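Local coordinates for regulatory Subunit of Protein Kinase A (cAMP-dependent) from Euglena gracilis (Euglena gracilis, PDB 6RSX), which binds cyclic AMP in two cyclic nucleotide-binding domains and, as a protein kinase A regulatory subunit, probably controls the catalytic subunit, at residues H69-Q74 with N80-E85; E115-L118 with P123-A126. All coordinates share one frame; numbering follows the deposited sequence.

Overall arrangement
Both contacts belong to the first cyclic nucleotide-binding domain, and their centres lie about 11 Å apart. Contact 1 packs strand 70-72 against strand 80-84, on two different sheets of the beta barrel. Contact 2 follows in the chain and holds the cyclic phosphate between helix 115-120 and the loop before strand 127-130. Arg-124 joins them. Its NH2 lies 2.9 Å from Asn-80 O, a probable hydrogen bond, and its CZ lies 3.5 Å from Met-72 CE. Met-72 also comes to about 3 Å from the bound cyclic AMP, nearest atoms. Contact 1 therefore supplies, through Met-72, part of the pocket wall beside the arginine that binds phosphate in contact 2.

Contact 1 of 2, residues H69-Q74 with N80-E85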
loop_
_atom_site.group_PDB
_atom_site.type_symbol
_atom_site.label_atom_id
_atom_site.label_comp_id
_atom_site.label_asym_id
_atom_site.label_seq_id
_atom_site.Cartn_x
_atom_site.Cartn_y
_atom_site.Cartn_z
ATOM N N HIS A 69 -4.906 18.590 -18.833
ATOM C CA HIS A 69 -5.420 19.530 -17.852
ATOM C C HIS A 69 -5.055 19.111 -16.427
ATOM O O HIS A 69 -5.027 17.922 -16.087
ATOM C CB HIS A 69 -6.930 19.662 -18.017
ATOM C CG HIS A 69 -7.329 20.388 -19.266
ATOM N ND1 HIS A 69 -8.138 21.505 -19.246
ATOM C CD2 HIS A 69 -7.025 20.167 -20.568
ATOM C CE1 HIS A 69 -8.324 21.932 -20.482
ATOM N NE2 HIS A 69 -7.655 21.143 -21.302
ATOM N N PHE A 70 -4.787 20.114 -15.588
ATOM C CA PHE A 70 -4.416 19.877 -14.190
ATOM C C PHE A 70 -5.664 19.684 -13.335
ATOM O O PHE A 70 -6.543 20.564 -13.263
ATOM C CB PHE A 70 -3.574 21.025 -13.630
ATOM C CG PHE A 70 -2.166 21.064 -14.154
ATOM C CD1 PHE A 70 -1.868 21.748 -15.321
ATOM C CD2 PHE A 70 -1.135 20.395 -13.495
ATOM C CE1 PHE A 70 -0.561 21.779 -15.813
ATOM C CE2 PHE A 70 0.188 20.417 -14.001
ATOM C CZ PHE A 70 0.463 21.096 -15.142
ATOM N N ILE A 71 -5.713 18.562 -12.635
ATOM C CA ILE A 71 -6.775 18.321 -11.671
ATOM C C ILE A 71 -6.548 19.144 -10.414
ATOM O O ILE A 71 -7.501 19.635 -9.787
ATOM C CB ILE A 71 -6.830 16.812 -11.377
ATOM C CG1 ILE A 71 -7.297 16.107 -12.662
ATOM C CG2 ILE A 71 -7.804 16.537 -10.250
ATOM C CD1 ILE A 71 -6.580 14.826 -12.926
ATOM N N MET A 72 -5.285 19.302 -10.031
ATOM C CA MET A 72 -4.879 20.172 -8.936
ATOM C C MET A 72 -3.457 20.642 -9.205
ATOM O O MET A 72 -2.680 19.983 -9.905
ATOM C CB MET A 72 -4.947 19.483 -7.583
ATOM C CG MET A 72 -4.012 18.211 -7.467
ATOM S SD MET A 72 -4.147 17.454 -5.820
ATOM C CE MET A 72 -5.834 16.909 -5.859
ATOM N N LYS A 73 -3.127 21.812 -8.658
ATOM C CA LYS A 73 -1.780 22.336 -8.764
ATOM C C LYS A 73 -1.125 22.361 -7.399
ATOM O O LYS A 73 -1.769 22.656 -6.386
ATOM C CB LYS A 73 -1.769 23.735 -9.379
ATOM C CG LYS A 73 -2.456 23.773 -10.700
ATOM C CD LYS A 73 -1.560 24.389 -11.747
ATOM C CE LYS A 73 -0.204 23.681 -11.854
ATOM N NZ LYS A 73 0.669 24.415 -12.826
ATOM N N GLN A 74 0.165 22.076 -7.397
ATOM C CA GLN A 74 0.954 22.170 -6.180
ATOM C C GLN A 74 0.709 23.543 -5.554
ATOM O O GLN A 74 0.556 24.527 -6.264
ATOM C CB GLN A 74 2.429 21.981 -6.498
ATOM C CG GLN A 74 3.279 21.794 -5.262
ATOM C CD GLN A 74 4.712 21.466 -5.639
ATOM O OE1 GLN A 74 4.956 21.084 -6.773
ATOM N NE2 GLN A 74 5.666 21.653 -4.714
ATOM N N ASN A 80 -10.737 18.431 -2.571
ATOM C CA ASN A 80 -11.249 17.069 -2.700
ATOM C C ASN A 80 -10.153 16.012 -2.583
ATOM O O ASN A 80 -8.956 16.298 -2.674
ATOM C CB ASN A 80 -11.945 16.874 -4.056
ATOM C CG ASN A 80 -13.113 17.840 -4.276
ATOM O OD1 ASN A 80 -13.962 18.046 -3.402
ATOM N ND2 ASN A 80 -13.165 18.421 -5.472
ATOM N N PHE A 81 -10.601 14.784 -2.329
ATOM C CA PHE A 81 -9.801 13.574 -2.431
ATOM C C PHE A 81 -10.302 12.761 -3.628
ATOM O O PHE A 81 -11.519 12.667 -3.850
ATOM C CB PHE A 81 -9.922 12.790 -1.121
ATOM C CG PHE A 81 -9.261 11.450 -1.142
ATOM C CD1 PHE A 81 -7.893 11.342 -1.138
ATOM C CD2 PHE A 81 -10.017 10.325 -0.972
ATOM C CE1 PHE A 81 -7.248 10.057 -1.102
ATOM C CE2 PHE A 81 -9.398 9.056 -0.932
ATOM C CZ PHE A 81 -8.021 8.944 -0.958
ATOM N N TYR A 82 -9.376 12.202 -4.429
ATOM C CA TYR A 82 -9.745 11.617 -5.714
ATOM C C TYR A 82 -9.293 10.165 -5.823
ATOM O O TYR A 82 -8.234 9.790 -5.301
ATOM C CB TYR A 82 -9.107 12.387 -6.902
ATOM C CG TYR A 82 -9.572 13.835 -7.000
ATOM C CD1 TYR A 82 -10.736 14.150 -7.682
ATOM C CD2 TYR A 82 -8.797 14.878 -6.473
ATOM C CE1 TYR A 82 -11.172 15.473 -7.810
ATOM C CE2 TYR A 82 -9.220 16.201 -6.582
ATOM C CZ TYR A 82 -10.396 16.493 -7.267
ATOM O OH TYR A 82 -10.826 17.781 -7.418
ATOM N N VAL A 83 -10.098 9.363 -6.525
ATOM C CA VAL A 83 -9.647 8.042 -7.020
ATOM C C VAL A 83 -9.819 8.010 -8.533
ATOM O O VAL A 83 -10.867 8.374 -9.062
ATOM C CB VAL A 83 -10.426 6.877 -6.361
ATOM C CG1 VAL A 83 -9.851 5.486 -6.796
ATOM C CG2 VAL A 83 -10.420 6.983 -4.835
ATOM N N ILE A 84 -8.804 7.509 -9.249
ATOM C CA ILE A 84 -8.885 7.442 -10.699
ATOM C C ILE A 84 -9.789 6.277 -11.105
ATOM O O ILE A 84 -9.598 5.141 -10.652
ATOM C CB ILE A 84 -7.482 7.263 -11.306
ATOM C CG1 ILE A 84 -6.611 8.508 -11.006
ATOM C CG2 ILE A 84 -7.634 7.057 -12.810
ATOM C CD1 ILE A 84 -5.132 8.386 -11.512
ATOM N N GLU A 85 -10.741 6.547 -11.994
ATOM C CA GLU A 85 -11.541 5.502 -12.613
ATOM C C GLU A 85 -10.953 5.096 -13.969
ATOM O O GLU A 85 -10.764 3.899 -14.226
ATOM C CB GLU A 85 -12.990 5.976 -12.787
ATOM C CG GLU A 85 -13.894 4.855 -13.361
ATOM C CD GLU A 85 -15.360 5.334 -13.409
ATOM O OE1 GLU A 85 -15.599 6.493 -13.827
ATOM O OE2 GLU A 85 -16.241 4.580 -12.944
HETATM O O HOH W 1 -8.827 19.430 -6.936
#
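The ring of Tyr-82 carries Ile-71 on one face and Met-72 at its edge. Ile-71 CG2 lies 4.0 Å from the ring centroid and 16° off the ring normal, a CH-pi contact displaced toward the CE2-CZ side. This methyl is anti to the backbone N of Ile-71, which turns it to the ring. Met-72 arrives with its terminal methyl near the ring plane, where CE is 3.5 Å from Tyr-82 CE2. Its chain is extended at chi2 (180°) and bends at chi3 (66°), bringing CE to the tyrosine. Two methyls thus meet the same carbon, one from above and one from the rim.

The phenol oxygen gives the ring polar ties as well. Asn-80 ND2 donates to Tyr-82 OH over 3.1 Å, nearly straight and in the amide plane. A water lies 2.6 Å from Tyr-82 OH, hydrogen-bonded to it, and donates to Ile-71 O, so it bridges the two segments. The backbones stay well apart, with Ile-71 CA 9.4 Å from Tyr-82 CA.

Phe-113 meets the tyrosine ring as well, and Leu-136 touches both Ile-71 and Tyr-82. Met-72 further contacts the bound cyclic AMP. This is sheet-to-sheet packing inside the beta barrel of a cyclic nucleotide-binding domain, reaching the wall of its ligand pocket.

Contact 2 of 2, residues E115-L118 with P123-A126; sequences ELAL and PRAA. With CMP (adenosine-3',5'-cyclic-monophosphate), chain B.
Phosphate oxygen O1P of the bound cyclic AMP is gripped from both segments. Ala-117 N donates to O1P at 2.9 Å from helix 115-120. Arg-124 NH1 donates to O1P at 2.8 Å, and the oxygen sits at the edge of the guanidinium, in its plane. The arginine chain bends at chi2 (-55°) and then extends through chi3 (-171°), which turns the NH1 edge of the guanidinium to O1P. The other exocyclic phosphate oxygen, O2P, accepts from Ala-125 N at 2.8 Å. Leu-116 N makes a weak bond to the ester oxygen O3', 3.4 Å long.

On the ribose, O2' donates to Glu-115 OE1 over a short 2.6 Å.

The segments themselves touch through van der Waals contacts. Ala-117 CB approaches the Arg-124 guanidinium obliquely, 3.7 Å from NH1, and Leu-116 CD1 meets Ala-125 CB tip to tip at 4.2 Å.

Further partners hold both charged groups. Arg-124 NH1 also donates to Gly-114 O, while its NH2 forms a salt bridge with Asp-79 and a hydrogen bond with Asn-80 O. Glu-115 OE2 forms a salt bridge with Arg-156 and a hydrogen bond with Tyr-175, which also bonds the ligand.

Together the helix and loop form the phosphate-binding cassette known from protein kinase A regulatory subunits. The phosphate charge meets one arginine and backbone N-H groups, probably aided by the helix end. The bond from O2' to Glu-115 is consistent with recognition of the ribose 2'-hydroxyl. The chemistry thus suits a cyclic ribonucleotide, held through its phosphate and sugar.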
loop_
_atom_site.group_PDB
_atom_site.type_symbol
_atom_site.label_atom_id
_atom_site.label_comp_id
_atom_site.label_asym_id
_atom_site.label_seq_id
_atom_site.Cartn_x
_atom_site.Cartn_y
_atom_site.Cartn_z
ATOM N N GLU A 115 -5.007 13.372 -0.449
ATOM C CA GLU A 115 -5.362 13.204 0.951
ATOM C C GLU A 115 -4.556 14.127 1.873
ATOM O O GLU A 115 -5.061 14.488 2.944
ATOM C CB GLU A 115 -5.165 11.728 1.364
ATOM C CG GLU A 115 -3.768 11.314 1.745
ATOM C CD GLU A 115 -2.852 10.981 0.564
ATOM O OE1 GLU A 115 -3.278 11.124 -0.612
ATOM O OE2 GLU A 115 -1.694 10.613 0.838
ATOM N N LEU A 116 -3.324 14.501 1.490
ATOM C CA LEU A 116 -2.434 15.177 2.434
ATOM C C LEU A 116 -3.018 16.527 2.839
ATOM O O LEU A 116 -3.064 16.865 4.031
ATOM C CB LEU A 116 -1.069 15.402 1.828
ATOM C CG LEU A 116 -0.230 14.119 1.515
ATOM C CD1 LEU A 116 1.084 14.529 0.897
ATOM C CD2 LEU A 116 -0.015 13.296 2.783
ATOM N N ALA A 117 -3.490 17.296 1.852
ATOM C CA ALA A 117 -4.048 18.633 2.173
ATOM C C ALA A 117 -5.265 18.517 3.083
ATOM O O ALA A 117 -5.493 19.369 3.968
ATOM C CB ALA A 117 -4.427 19.364 0.874
ATOM N N LEU A 118 -6.090 17.491 2.860
ATOM C CA LEU A 118 -7.287 17.307 3.666
ATOM C C LEU A 118 -6.952 16.784 5.062
ATOM O O LEU A 118 -7.672 17.093 6.016
ATOM C CB LEU A 118 -8.288 16.390 2.972
ATOM C CG LEU A 118 -8.690 16.676 1.503
ATOM C CD1 LEU A 118 -9.990 15.996 0.971
ATOM C CD2 LEU A 118 -8.601 18.074 1.061
ATOM N N PRO A 123 -0.939 23.104 2.019
ATOM C CA PRO A 123 -1.204 23.284 0.589
ATOM C C PRO A 123 -0.853 22.000 -0.154
ATOM O O PRO A 123 -0.019 21.222 0.308
ATOM C CB PRO A 123 -0.229 24.385 0.174
ATOM C CG PRO A 123 0.138 25.097 1.512
ATOM C CD PRO A 123 0.191 23.932 2.479
ATOM N N ARG A 124 -1.461 21.812 -1.326
ATOM C CA ARG A 124 -1.113 20.598 -2.127
ATOM C C ARG A 124 0.394 20.432 -2.289
ATOM O O ARG A 124 1.123 21.368 -2.653
ATOM C CB ARG A 124 -1.742 20.677 -3.526
ATOM C CG ARG A 124 -3.273 20.754 -3.638
ATOM C CD ARG A 124 -3.986 19.598 -2.921
ATOM N NE ARG A 124 -5.411 19.608 -3.241
ATOM C CZ ARG A 124 -6.248 18.671 -2.835
ATOM N NH1 ARG A 124 -5.771 17.660 -2.097
ATOM N NH2 ARG A 124 -7.539 18.730 -3.217
ATOM N N ALA A 125 0.884 19.187 -2.129
ATOM C CA ALA A 125 2.314 18.885 -2.243
ATOM C C ALA A 125 2.792 18.586 -3.680
ATOM O O ALA A 125 3.998 18.473 -3.920
ATOM C CB ALA A 125 2.671 17.688 -1.325
ATOM N N ALA A 126 1.875 18.438 -4.627
ATOM C CA ALA A 126 2.228 18.092 -5.988
ATOM C C ALA A 126 1.123 18.601 -6.885
ATOM O O ALA A 126 -0.026 18.754 -6.451
ATOM C CB ALA A 126 2.387 16.563 -6.112
HETATM P P CMP B . -1.988 16.510 -1.630
HETATM O O1P CMP B . -3.366 16.875 -0.982
HETATM O O2P CMP B . -0.708 17.088 -1.192
HETATM O "O5'" CMP B . -2.045 16.897 -3.190
HETATM C "C5'" CMP B . -1.143 16.311 -4.127
HETATM C "C4'" CMP B . -1.205 14.826 -3.920
HETATM O "O4'" CMP B . -0.281 14.072 -4.715
HETATM C "C3'" CMP B . -0.848 14.400 -2.520
HETATM O "O3'" CMP B . -1.818 14.810 -1.582
HETATM C "C2'" CMP B . -0.681 12.884 -2.667
HETATM O "O2'" CMP B . -1.958 12.276 -2.567
HETATM C "C1'" CMP B . -0.169 12.776 -4.131
HETATM N N9 CMP B . 1.223 12.360 -4.254
HETATM C C8 CMP B . 1.678 11.359 -5.086
HETATM N N7 CMP B . 2.993 11.299 -4.982
HETATM C C5 CMP B . 3.356 12.213 -4.070
HETATM C C6 CMP B . 4.610 12.497 -3.603
HETATM N N6 CMP B . 5.900 11.937 -3.925
HETATM N N1 CMP B . 4.801 13.411 -2.678
HETATM C C2 CMP B . 3.710 14.105 -2.231
HETATM N N3 CMP B . 2.438 13.831 -2.673
HETATM C C4 CMP B . 2.278 12.878 -3.618
#